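Local coordinates for protein peptidase, M20/M25/M40 family (Staphylococcus aureus, PDB 4EWT) that probably hydrolyses amide bonds of N-acylated amino acids or related compounds as a manganese-binding enzyme of the M20 peptidase family, at residues L73-D78 / V130-Q135; K191-G196 / I249-E254; L82-D87 / G98-C103; Y180-R185 / P331-A336. One frame throughout, in Å; residues are numbered along the deposited sequence.

Contact 1 (L73-D78 / V130-Q135); sequences LAIRAD and VVVIHQ
A parallel pair of neighbouring strands in the eight-stranded mixed sheet of the metal-binding domain runs from L73 beside V130 to D78 beside Q135. The axes of these two short segments come within 4.6 Å and run 18° apart. Backbone hydrogen bonds alternate across the pair: V131 N gives to L73 O and I75 N to V131 O. I133 N then gives to I75 O, A77 N to I133 O, and Q135 N to A77 O. Helix 105-120 lies between the strands in sequence and packs on the I75 and V132 side, as in a beta-alpha-beta crossover. There I75 CD1 reaches V130 CG1 at 3.8 Å, and I75 CG1 reaches V132 CG2 at 3.9 Å. On the other side A74 CB sits 3.8 Å from I133 CD1. Further along that side, R76 grips Q135 edge-on. R76 NE is 3.1 Å and R76 NH2 is 3.0 Å from Q135 OE1. The oxygen lies in the guanidinium plane, while both nitrogens approach it from above the same face of the amide; the two groups are turned 61° apart. Y338 also bonds Q135 OE1, and R76 NH2 forms salt bridges to D334 and E333. D78 CG lies 3.7 Å above the guanidinium plane of R76, offset toward its rim. The D78 carboxylate bonds H108, and its side chain comes within about 4 Å (nearest atoms) of a bound manganese.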
loop_
_atom_site.group_PDB
_atom_site.type_symbol
_atom_site.label_atom_id
_atom_site.label_comp_id
_atom_site.label_asym_id
_atom_site.label_seq_id
_atom_site.Cartn_x
_atom_site.Cartn_y
_atom_site.Cartn_z
ATOM N N LEU A 73 -27.574 44.185 14.514
ATOM C CA LEU A 73 -26.333 43.656 14.003
ATOM C C LEU A 73 -25.486 43.184 15.166
ATOM O O LEU A 73 -25.226 43.946 16.103
ATOM C CB LEU A 73 -25.573 44.727 13.223
ATOM C CG LEU A 73 -24.167 44.359 12.750
ATOM C CD1 LEU A 73 -24.207 43.217 11.727
ATOM C CD2 LEU A 73 -23.465 45.574 12.174
ATOM N N ALA A 74 -25.064 41.924 15.101
ATOM C CA ALA A 74 -24.160 41.391 16.102
ATOM C C ALA A 74 -22.731 41.491 15.600
ATOM O O ALA A 74 -22.447 41.217 14.430
ATOM C CB ALA A 74 -24.515 39.964 16.455
ATOM N N ILE A 75 -21.838 41.908 16.488
ATOM C CA ILE A 75 -20.409 41.946 16.186
ATOM C C ILE A 75 -19.668 41.104 17.227
ATOM O O ILE A 75 -19.950 41.189 18.416
ATOM C CB ILE A 75 -19.874 43.400 16.082
ATOM C CG1 ILE A 75 -20.172 44.195 17.355
ATOM C CG2 ILE A 75 -20.510 44.100 14.866
ATOM C CD1 ILE A 75 -19.611 45.601 17.344
ATOM N N ARG A 76 -18.748 40.268 16.769
ATOM C CA ARG A 76 -18.224 39.197 17.609
ATOM C C ARG A 76 -16.713 39.300 17.843
ATOM O O ARG A 76 -15.947 39.531 16.909
ATOM C CB ARG A 76 -18.609 37.846 16.992
ATOM C CG ARG A 76 -18.163 36.625 17.759
ATOM C CD ARG A 76 -16.761 36.188 17.362
ATOM N NE ARG A 76 -16.596 34.772 17.644
ATOM C CZ ARG A 76 -15.674 33.984 17.098
ATOM N NH1 ARG A 76 -14.779 34.462 16.229
ATOM N NH2 ARG A 76 -15.663 32.707 17.428
ATOM N N ALA A 77 -16.312 39.149 19.107
ATOM C CA ALA A 77 -14.901 39.025 19.491
ATOM C C ALA A 77 -14.739 37.889 20.489
ATOM O O ALA A 77 -15.461 37.826 21.479
ATOM C CB ALA A 77 -14.382 40.332 20.103
ATOM N N ASP A 78 -13.789 36.996 20.230
ATOM C CA ASP A 78 -13.484 35.897 21.158
ATOM C C ASP A 78 -12.346 36.270 22.110
ATOM O O ASP A 78 -11.561 37.186 21.817
ATOM C CB ASP A 78 -13.212 34.569 20.420
ATOM C CG ASP A 78 -12.388 34.745 19.145
ATOM O OD1 ASP A 78 -11.901 35.861 18.847
ATOM O OD2 ASP A 78 -12.221 33.742 18.429
ATOM N N VAL A 130 -26.950 47.291 18.351
ATOM C CA VAL A 130 -25.736 46.517 18.186
ATOM C C VAL A 130 -25.725 45.494 19.311
ATOM O O VAL A 130 -25.975 45.829 20.472
ATOM C CB VAL A 130 -24.467 47.381 18.303
ATOM C CG1 VAL A 130 -23.226 46.542 18.026
ATOM C CG2 VAL A 130 -24.519 48.556 17.355
ATOM N N VAL A 131 -25.457 44.246 18.956
ATOM C CA VAL A 131 -25.210 43.204 19.934
ATOM C C VAL A 131 -23.726 42.850 19.850
ATOM O O VAL A 131 -23.283 42.225 18.896
ATOM C CB VAL A 131 -26.098 41.944 19.685
ATOM C CG1 VAL A 131 -25.714 40.811 20.621
ATOM C CG2 VAL A 131 -27.572 42.292 19.868
ATOM N N VAL A 132 -22.963 43.263 20.849
ATOM C CA VAL A 132 -21.570 42.889 20.927
ATOM C C VAL A 132 -21.481 41.545 21.634
ATOM O O VAL A 132 -22.020 41.382 22.732
ATOM C CB VAL A 132 -20.749 43.947 21.674
ATOM C CG1 VAL A 132 -19.293 43.537 21.735
ATOM C CG2 VAL A 132 -20.908 45.294 20.991
ATOM N N ILE A 133 -20.821 40.587 20.983
ATOM C CA ILE A 133 -20.645 39.247 21.517
ATOM C C ILE A 133 -19.190 39.049 21.932
ATOM O O ILE A 133 -18.297 39.003 21.085
ATOM C CB ILE A 133 -21.050 38.165 20.467
ATOM C CG1 ILE A 133 -22.533 38.289 20.102
ATOM C CG2 ILE A 133 -20.746 36.750 20.976
ATOM C CD1 ILE A 133 -22.947 37.452 18.890
ATOM N N HIS A 134 -18.955 38.946 23.237
ATOM C CA HIS A 134 -17.645 38.576 23.753
ATOM C C HIS A 134 -17.673 37.083 24.077
ATOM O O HIS A 134 -18.318 36.660 25.041
ATOM C CB HIS A 134 -17.281 39.417 24.988
ATOM C CG HIS A 134 -16.914 40.834 24.670
ATOM N ND1 HIS A 134 -17.747 41.898 24.944
ATOM C CD2 HIS A 134 -15.799 41.363 24.112
ATOM C CE1 HIS A 134 -17.157 43.022 24.574
ATOM N NE2 HIS A 134 -15.978 42.724 24.057
ATOM N N GLN A 135 -16.984 36.293 23.252
ATOM C CA GLN A 135 -17.105 34.834 23.270
ATOM C C GLN A 135 -15.897 34.129 23.885
ATOM O O GLN A 135 -14.762 34.384 23.488
ATOM C CB GLN A 135 -17.338 34.311 21.846
ATOM C CG GLN A 135 -17.724 32.836 21.756
ATOM C CD GLN A 135 -17.381 32.231 20.415
ATOM O OE1 GLN A 135 -17.937 32.609 19.380
ATOM N NE2 GLN A 135 -16.450 31.285 20.419
#

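Contact 2 (K191-G196 / I249-E254)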
loop_
_atom_site.group_PDB
_atom_site.type_symbol
_atom_site.label_atom_id
_atom_site.label_comp_id
_atom_site.label_asym_id
_atom_site.label_seq_id
_atom_site.Cartn_x
_atom_site.Cartn_y
_atom_site.Cartn_z
ATOM N N LYS A 191 -10.607 1.648 16.189
ATOM C CA LYS A 191 -9.970 0.531 16.825
ATOM C C LYS A 191 -9.972 -0.611 15.829
ATOM O O LYS A 191 -11.002 -0.928 15.263
ATOM C CB LYS A 191 -10.673 0.147 18.131
ATOM C CG LYS A 191 -10.102 -1.127 18.747
ATOM C CD LYS A 191 -10.521 -1.320 20.197
ATOM C CE LYS A 191 -11.956 -1.757 20.301
ATOM N NZ LYS A 191 -12.245 -2.352 21.659
ATOM N N VAL A 192 -8.799 -1.182 15.593
ATOM C CA VAL A 192 -8.639 -2.319 14.690
ATOM C C VAL A 192 -8.262 -3.514 15.564
ATOM O O VAL A 192 -7.156 -3.561 16.127
ATOM C CB VAL A 192 -7.552 -2.071 13.598
ATOM C CG1 VAL A 192 -7.432 -3.271 12.657
ATOM C CG2 VAL A 192 -7.857 -0.788 12.751
ATOM N N GLN A 193 -9.198 -4.446 15.713
ATOM C CA GLN A 193 -8.989 -5.617 16.540
ATOM C C GLN A 193 -8.731 -6.836 15.657
ATOM O O GLN A 193 -9.609 -7.260 14.904
ATOM C CB GLN A 193 -10.216 -5.841 17.444
ATOM C CG GLN A 193 -10.239 -7.155 18.243
ATOM C CD GLN A 193 -9.290 -7.149 19.416
ATOM O OE1 GLN A 193 -8.347 -7.946 19.467
ATOM N NE2 GLN A 193 -9.530 -6.254 20.379
ATOM N N GLY A 194 -7.508 -7.356 15.724
ATOM C CA GLY A 194 -7.157 -8.644 15.127
ATOM C C GLY A 194 -7.100 -9.701 16.229
ATOM O O GLY A 194 -7.950 -9.748 17.109
ATOM N N LYS A 195 -6.069 -10.521 16.188
ATOM C CA LYS A 195 -5.857 -11.565 17.157
ATOM C C LYS A 195 -4.348 -11.678 17.390
ATOM O O LYS A 195 -3.585 -11.903 16.456
ATOM C CB LYS A 195 -6.425 -12.891 16.641
ATOM C CG LYS A 195 -6.056 -14.090 17.512
ATOM C CD LYS A 195 -6.415 -15.404 16.816
ATOM C CE LYS A 195 -7.643 -16.017 17.437
ATOM N NZ LYS A 195 -7.290 -16.758 18.682
ATOM N N GLY A 196 -3.941 -11.490 18.639
ATOM C CA GLY A 196 -2.560 -11.646 19.057
ATOM C C GLY A 196 -2.088 -13.083 19.047
ATOM O O GLY A 196 -2.891 -14.013 19.015
ATOM N N ILE A 249 2.785 -10.950 17.912
ATOM C CA ILE A 249 1.934 -10.329 16.892
ATOM C C ILE A 249 0.846 -9.499 17.572
ATOM O O ILE A 249 0.107 -10.000 18.424
ATOM C CB ILE A 249 1.330 -11.380 15.932
ATOM C CG1 ILE A 249 2.422 -11.920 15.008
ATOM C CG2 ILE A 249 0.181 -10.764 15.096
ATOM C CD1 ILE A 249 2.167 -13.324 14.514
ATOM N N LYS A 250 0.776 -8.225 17.204
ATOM C CA LYS A 250 -0.053 -7.252 17.899
ATOM C C LYS A 250 -1.564 -7.443 17.652
ATOM O O LYS A 250 -2.014 -7.534 16.507
ATOM C CB LYS A 250 0.423 -5.832 17.547
ATOM C CG LYS A 250 -0.309 -4.691 18.249
ATOM C CD LYS A 250 0.235 -4.451 19.653
ATOM C CE LYS A 250 -0.739 -3.650 20.507
ATOM N NZ LYS A 250 -0.317 -3.585 21.937
ATOM N N ASP A 251 -2.328 -7.508 18.747
ATOM C CA ASP A 251 -3.757 -7.887 18.715
ATOM C C ASP A 251 -4.707 -6.747 18.354
ATOM O O ASP A 251 -5.781 -6.988 17.800
ATOM C CB ASP A 251 -4.187 -8.504 20.061
ATOM C CG ASP A 251 -4.164 -7.509 21.207
ATOM O OD1 ASP A 251 -3.292 -6.602 21.228
ATOM O OD2 ASP A 251 -5.022 -7.636 22.116
ATOM N N VAL A 252 -4.302 -5.521 18.680
ATOM C CA VAL A 252 -5.137 -4.349 18.510
ATOM C C VAL A 252 -4.269 -3.113 18.253
ATOM O O VAL A 252 -3.203 -2.966 18.856
ATOM C CB VAL A 252 -6.102 -4.139 19.713
ATOM C CG1 VAL A 252 -5.334 -3.980 21.002
ATOM C CG2 VAL A 252 -7.017 -2.933 19.485
ATOM N N VAL A 253 -4.687 -2.278 17.302
ATOM C CA VAL A 253 -4.108 -0.946 17.157
ATOM C C VAL A 253 -5.203 0.125 17.299
ATOM O O VAL A 253 -6.364 -0.086 16.931
ATOM C CB VAL A 253 -3.227 -0.738 15.862
ATOM C CG1 VAL A 253 -2.154 -1.839 15.704
ATOM C CG2 VAL A 253 -4.052 -0.650 14.624
ATOM N N GLU A 254 -4.880 1.251 17.884
ATOM C CA GLU A 254 -5.781 2.375 17.936
ATOM C C GLU A 254 -5.301 3.493 17.082
ATOM O O GLU A 254 -4.240 3.978 17.237
ATOM C CB GLU A 254 -5.974 2.937 19.323
ATOM C CG GLU A 254 -6.324 1.982 20.323
ATOM C CD GLU A 254 -7.766 1.797 20.507
ATOM O OE1 GLU A 254 -8.569 2.443 19.839
ATOM O OE2 GLU A 254 -8.090 0.956 21.326
#
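V192 and V253 form a hydrogen-bonded pair where strands 179-193 and 248-261 meet in the antiparallel sheet, away from the metal site. V192 N gives to V253 O at 3.0 Å, and the bond is practically straight at 179°. V253 N returns a bond to V192 O, also 3.0 Å long. Where the strands give way to loop, G194 N still reaches D251 O at 2.7 Å, though the bond is bent to 138°. Weaker CA-H contacts add to these: V252 CA to V192 O and, further out, G196 CA to I249 O, each 3.2 Å.

Apolar contact comes from both sides of the strands. V192 CB meets V253 CG2 at 3.9 Å. On the opposite side K191 CG lies 3.7 Å from V252 CG2. K191 also lies alongside E254, both pointing the same way, but K191 NZ and E254 OE2 are 5.3 Å apart. Their opposite charges may attract weakly without direct contact. I249 and K250 pack on T236 and G238 of the second subunit.

Helix 208-226 packs on V192 and V253. K191 and Q193 have backbone bonds to T290 and T288 of strand 288-295, on the other side of strand 179-193.

Contact 3 (L82-D87 / G98-C103). With MN (manganese (II) ion), chain F; MN (manganese (II) ion), chain E.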
loop_
_atom_site.group_PDB
_atom_site.type_symbol
_atom_site.label_atom_id
_atom_site.label_comp_id
_atom_site.label_asym_id
_atom_site.label_seq_id
_atom_site.Cartn_x
_atom_site.Cartn_y
_atom_site.Cartn_z
ATOM N N LEU A 82 -4.644 29.904 24.541
ATOM C CA LEU A 82 -4.223 28.539 24.191
ATOM C C LEU A 82 -3.168 27.962 25.153
ATOM O O LEU A 82 -2.453 28.728 25.803
ATOM C CB LEU A 82 -3.668 28.525 22.765
ATOM C CG LEU A 82 -4.652 28.702 21.612
ATOM C CD1 LEU A 82 -3.951 29.348 20.427
ATOM C CD2 LEU A 82 -5.260 27.364 21.228
ATOM N N PRO A 83 -3.070 26.613 25.243
ATOM C CA PRO A 83 -2.043 25.962 26.075
ATOM C C PRO A 83 -0.653 25.978 25.416
ATOM O O PRO A 83 -0.161 24.940 24.968
ATOM C CB PRO A 83 -2.563 24.524 26.211
ATOM C CG PRO A 83 -3.337 24.290 24.949
ATOM C CD PRO A 83 -3.987 25.622 24.639
ATOM N N ILE A 84 -0.038 27.159 25.370
ATOM C CA ILE A 84 1.230 27.373 24.668
ATOM C C ILE A 84 2.166 28.233 25.518
ATOM O O ILE A 84 1.755 29.267 26.054
ATOM C CB ILE A 84 0.987 28.046 23.282
ATOM C CG1 ILE A 84 0.293 27.069 22.318
ATOM C CG2 ILE A 84 2.289 28.562 22.673
ATOM C CD1 ILE A 84 -0.530 27.738 21.254
ATOM N N THR A 85 3.423 27.851 25.579
ATOM C CA THR A 85 4.409 28.577 26.323
ATOM C C THR A 85 4.955 29.708 25.501
ATOM O O THR A 85 5.575 29.474 24.496
ATOM C CB THR A 85 5.528 27.637 26.710
ATOM O OG1 THR A 85 5.048 26.767 27.725
ATOM C CG2 THR A 85 6.680 28.399 27.224
ATOM N N GLU A 86 4.723 30.949 25.938
ATOM C CA GLU A 86 5.058 32.136 25.142
ATOM C C GLU A 86 6.566 32.367 25.055
ATOM O O GLU A 86 7.284 32.263 26.052
ATOM C CB GLU A 86 4.334 33.386 25.658
ATOM C CG GLU A 86 4.620 34.659 24.839
ATOM C CD GLU A 86 3.611 35.783 25.054
ATOM O OE1 GLU A 86 2.671 35.624 25.865
ATOM O OE2 GLU A 86 3.766 36.837 24.399
ATOM N N ASP A 87 7.017 32.757 23.882
ATOM C CA ASP A 87 8.409 32.886 23.585
ATOM C C ASP A 87 8.867 34.138 22.939
ATOM O O ASP A 87 9.981 34.283 22.500
ATOM C CB ASP A 87 8.893 31.620 22.948
ATOM C CG ASP A 87 10.192 31.186 23.487
ATOM O OD1 ASP A 87 10.282 31.018 24.721
ATOM O OD2 ASP A 87 11.113 31.029 22.679
ATOM N N GLY A 98 2.586 28.536 30.634
ATOM C CA GLY A 98 2.061 27.505 29.743
ATOM C C GLY A 98 0.839 27.911 28.941
ATOM O O GLY A 98 0.366 27.146 28.104
ATOM N N VAL A 99 0.309 29.101 29.200
ATOM C CA VAL A 99 -0.780 29.631 28.377
ATOM C C VAL A 99 -0.428 30.991 27.764
ATOM O O VAL A 99 0.308 31.774 28.365
ATOM C CB VAL A 99 -2.196 29.553 29.081
ATOM C CG1 VAL A 99 -2.074 29.402 30.576
ATOM C CG2 VAL A 99 -3.111 30.727 28.709
ATOM N N MET A 100 -0.937 31.219 26.548
ATOM C CA MET A 100 -0.598 32.370 25.704
ATOM C C MET A 100 -1.738 32.732 24.742
ATOM O O MET A 100 -2.368 31.838 24.156
ATOM C CB MET A 100 0.649 32.040 24.874
ATOM C CG MET A 100 1.009 33.076 23.815
ATOM S SD MET A 100 2.280 32.506 22.667
ATOM C CE MET A 100 2.471 33.995 21.687
ATOM N N HIS A 101 -1.982 34.032 24.561
ATOM C CA HIS A 101 -2.871 34.501 23.490
ATOM C C HIS A 101 -2.168 34.422 22.132
ATOM O O HIS A 101 -1.717 35.443 21.593
ATOM C CB HIS A 101 -3.381 35.919 23.750
ATOM C CG HIS A 101 -4.632 35.971 24.571
ATOM N ND1 HIS A 101 -5.841 35.481 24.119
ATOM C CD2 HIS A 101 -4.863 36.467 25.810
ATOM C CE1 HIS A 101 -6.761 35.666 25.048
ATOM N NE2 HIS A 101 -6.193 36.259 26.085
ATOM N N ALA A 102 -2.090 33.200 21.595
ATOM C CA ALA A 102 -1.362 32.915 20.366
ATOM C C ALA A 102 -2.211 33.013 19.090
ATOM O O ALA A 102 -1.761 32.584 18.022
ATOM C CB ALA A 102 -0.691 31.526 20.461
ATOM N N CYS A 103 -3.419 33.573 19.201
ATOM C CA CYS A 103 -4.338 33.713 18.052
ATOM C C CYS A 103 -4.939 35.123 17.929
ATOM O O CYS A 103 -5.824 35.360 17.102
ATOM C CB CYS A 103 -5.458 32.665 18.117
ATOM S SG CYS A 103 -6.117 32.137 16.507
HETATM MN MN MN F . -8.653 32.666 16.693
HETATM MN MN MN E . -6.806 29.858 17.033
HETATM O O HOH W 1 -0.033 35.925 25.818
HETATM O O HOH W 2 -9.162 30.246 16.570
HETATM O O HOH W 3 -10.888 32.969 16.587
#
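M100 CG is anti to the backbone N (chi1 172°), and E86 CG is likewise anti to its own N (chi1 -179°). Both chains run extended and cross at about a right angle. M100 SD rests 3.7 Å from E86 CB, while M100 CE lies against E86 CG and CD. M100 SD also meets I84 CG2, in an oblique approach. Near the metal end, L82 CD1 and I84 CD1 both touch A102 CB, each at 3.9 Å. L82 CD1 continues as far as C103 CB.

The backbones are tied by a single antiparallel bridge. L82 N gives to M100 O and M100 N gives back to L82 O, both 3.0 Å. P83, next to L82, is the centre of an inverse gamma turn, and so is H101, next to M100. A water links the two segments: it donates to E86 OE1 at 2.7 Å and accepts from H101 N. The E86 carboxylate is also bonded by H24 and by S94 N.

C103 carries the contact into the dinuclear metal site. C103 SG bridges both manganese ions, 2.4 Å from the chain E ion and 2.6 Å from the chain F ion. A water touches both ions as well. H105 and H164 bind one ion beside C103; E139 and H362 bind the other.

The two segments belong to the long loop between strand 72-78 and helix 105-120. C103 lies just ahead of that helix. The loop around H362 meets both segments: its H362 touches L82 and shares a backbone bond with A102, and P364 shares one with D87.

Contact 4 (Y180-R185 / P331-A336)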
loop_
_atom_site.group_PDB
_atom_site.type_symbol
_atom_site.label_atom_id
_atom_site.label_comp_id
_atom_site.label_asym_id
_atom_site.label_seq_id
_atom_site.Cartn_x
_atom_site.Cartn_y
_atom_site.Cartn_z
ATOM N N TYR A 180 -17.814 29.801 1.284
ATOM C CA TYR A 180 -16.979 29.045 2.220
ATOM C C TYR A 180 -15.562 29.601 2.329
ATOM O O TYR A 180 -14.841 29.693 1.338
ATOM C CB TYR A 180 -16.919 27.583 1.805
ATOM C CG TYR A 180 -18.197 26.810 2.021
ATOM C CD1 TYR A 180 -18.570 26.381 3.294
ATOM C CD2 TYR A 180 -19.024 26.490 0.950
ATOM C CE1 TYR A 180 -19.746 25.646 3.493
ATOM C CE2 TYR A 180 -20.188 25.755 1.136
ATOM C CZ TYR A 180 -20.535 25.333 2.406
ATOM O OH TYR A 180 -21.684 24.606 2.586
ATOM N N VAL A 181 -15.160 29.948 3.546
ATOM C CA VAL A 181 -13.919 30.701 3.731
ATOM C C VAL A 181 -12.935 30.021 4.702
ATOM O O VAL A 181 -11.733 30.283 4.648
ATOM C CB VAL A 181 -14.213 32.181 4.123
ATOM C CG1 VAL A 181 -14.979 32.263 5.453
ATOM C CG2 VAL A 181 -12.929 33.008 4.168
ATOM N N GLN A 182 -13.455 29.167 5.584
ATOM C CA GLN A 182 -12.629 28.358 6.495
ATOM C C GLN A 182 -13.207 26.958 6.627
ATOM O O GLN A 182 -14.413 26.776 6.553
ATOM C CB GLN A 182 -12.446 29.045 7.857
ATOM C CG GLN A 182 -11.512 30.240 7.722
ATOM C CD GLN A 182 -11.075 30.898 9.010
ATOM O OE1 GLN A 182 -11.041 32.119 9.084
ATOM N NE2 GLN A 182 -10.693 30.111 10.004
ATOM N N THR A 183 -12.328 25.978 6.801
ATOM C CA THR A 183 -12.688 24.570 6.717
ATOM C C THR A 183 -13.457 24.141 7.949
ATOM O O THR A 183 -13.268 24.689 9.024
ATOM C CB THR A 183 -11.433 23.651 6.604
ATOM O OG1 THR A 183 -10.613 23.813 7.767
ATOM C CG2 THR A 183 -10.620 23.986 5.385
ATOM N N GLY A 184 -14.338 23.164 7.774
ATOM C CA GLY A 184 -14.940 22.479 8.901
ATOM C C GLY A 184 -14.073 21.308 9.304
ATOM O O GLY A 184 -13.137 20.940 8.595
ATOM N N ARG A 185 -14.409 20.700 10.428
ATOM C CA ARG A 185 -13.520 19.749 11.054
ATOM C C ARG A 185 -14.303 18.568 11.602
ATOM O O ARG A 185 -15.423 18.738 12.127
ATOM C CB ARG A 185 -12.744 20.444 12.169
ATOM C CG ARG A 185 -11.716 19.578 12.876
ATOM C CD ARG A 185 -10.791 20.456 13.708
ATOM N NE ARG A 185 -11.532 21.109 14.774
ATOM C CZ ARG A 185 -11.090 22.144 15.484
ATOM N NH1 ARG A 185 -9.885 22.663 15.256
ATOM N NH2 ARG A 185 -11.862 22.667 16.425
ATOM N N PRO A 331 -7.373 27.096 8.872
ATOM C CA PRO A 331 -7.875 26.662 10.181
ATOM C C PRO A 331 -9.404 26.651 10.307
ATOM O O PRO A 331 -10.099 27.302 9.524
ATOM C CB PRO A 331 -7.268 27.685 11.147
ATOM C CG PRO A 331 -7.060 28.885 10.346
ATOM C CD PRO A 331 -6.764 28.437 8.943
ATOM N N SER A 332 -9.915 25.901 11.275
ATOM C CA SER A 332 -11.340 25.911 11.538
ATOM C C SER A 332 -11.599 27.002 12.569
ATOM O O SER A 332 -10.677 27.448 13.264
ATOM C CB SER A 332 -11.846 24.537 12.000
ATOM O OG SER A 332 -11.914 24.489 13.416
ATOM N N GLU A 333 -12.845 27.450 12.645
ATOM C CA GLU A 333 -13.202 28.621 13.411
ATOM C C GLU A 333 -14.641 28.420 13.868
ATOM O O GLU A 333 -15.511 28.101 13.046
ATOM C CB GLU A 333 -13.049 29.860 12.508
ATOM C CG GLU A 333 -13.712 31.133 12.983
ATOM C CD GLU A 333 -13.181 31.629 14.301
ATOM O OE1 GLU A 333 -11.951 31.833 14.398
ATOM O OE2 GLU A 333 -13.994 31.809 15.234
ATOM N N ASP A 334 -14.909 28.596 15.162
ATOM C CA ASP A 334 -16.271 28.353 15.644
ATOM C C ASP A 334 -17.276 29.473 15.368
ATOM O O ASP A 334 -18.476 29.303 15.586
ATOM C CB ASP A 334 -16.312 27.789 17.079
ATOM C CG ASP A 334 -16.549 28.842 18.146
ATOM O OD1 ASP A 334 -16.382 30.052 17.881
ATOM O OD2 ASP A 334 -16.901 28.431 19.278
ATOM N N PHE A 335 -16.788 30.586 14.831
ATOM C CA PHE A 335 -17.662 31.597 14.232
ATOM C C PHE A 335 -18.601 30.942 13.219
ATOM O O PHE A 335 -19.694 31.451 12.958
ATOM C CB PHE A 335 -16.845 32.694 13.541
ATOM C CG PHE A 335 -17.674 33.839 13.028
ATOM C CD1 PHE A 335 -17.933 34.942 13.838
ATOM C CD2 PHE A 335 -18.189 33.823 11.726
ATOM C CE1 PHE A 335 -18.696 36.002 13.384
ATOM C CE2 PHE A 335 -18.951 34.877 11.253
ATOM C CZ PHE A 335 -19.213 35.980 12.089
ATOM N N ALA A 336 -18.165 29.813 12.661
ATOM C CA ALA A 336 -18.949 29.085 11.661
ATOM C C ALA A 336 -20.334 28.698 12.161
ATOM O O ALA A 336 -21.262 28.566 11.365
ATOM C CB ALA A 336 -18.198 27.865 11.197
HETATM O O HOH W 4 -14.771 26.773 10.499
#
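P331 and Q182 meet first, where strand 179-193 leaves the metal-binding domain for the second sheet. P331 O takes a hydrogen bond of 2.9 Å from Q182 NE2. The donor stands well above the carbonyl plane of P331, 58° out of it. With CG anti to the carbonyl carbon (chi1 -72°) and the rest extended, the Q182 amide reaches P331 O. P331 CG also lies 3.8 Å from Q182 NE2.

S332 comes next and faces T183 and R185. Its CB is 3.3 Å from T183 O. Its OG sits over the centre of the R185 guanidinium, 3.2 Å from CZ. The R185 NE has a salt bridge to D296, and the group makes a cation-pi contact with Y297.

At E333 the backbone N gives to a water at 3.0 Å, and the same water lies 3.0 Å from T183 O. E333 CB packs against Q182 NE2, with the carboxylate and amide planes nearly perpendicular. E333 OE2 has a salt bridge to R76. D334, the next residue, turns its carboxylate to R76, Q135 and A145. F335 N then gives to E333 OE2 at 3.1 Å, using the anti lone pair of that oxygen, a capping bond at the turn into helix 335-341.

The Q182 amide is buried and bonded at both ends, NE2 to P331 O and OE1 by Y348. These two bonds would fix the rotation of the amide.

In the fold
Contact 1 comes first along the chain, with contact 3 nested in the loop it closes. Contacts 2 and 4 come later, with contact 2 nested inside the loop of contact 4. Contact 1 lies in the eight-stranded mixed sheet; contact 3 sits in the loop leaving its strand 72-78. Contacts 1 and 4 have centres about 18 Å apart and touch where R76 meets D334. Contacts 2 and 4 share strand 179-193, yet their centres are about 35 Å apart. That strand carries the chain from the metal-binding domain to the outlying antiparallel sheet. Contacts 1, 3 and 4 gather around the manganese site; contact 2 lies far out in the second sheet, its centre about 49 Å from that of contact 1.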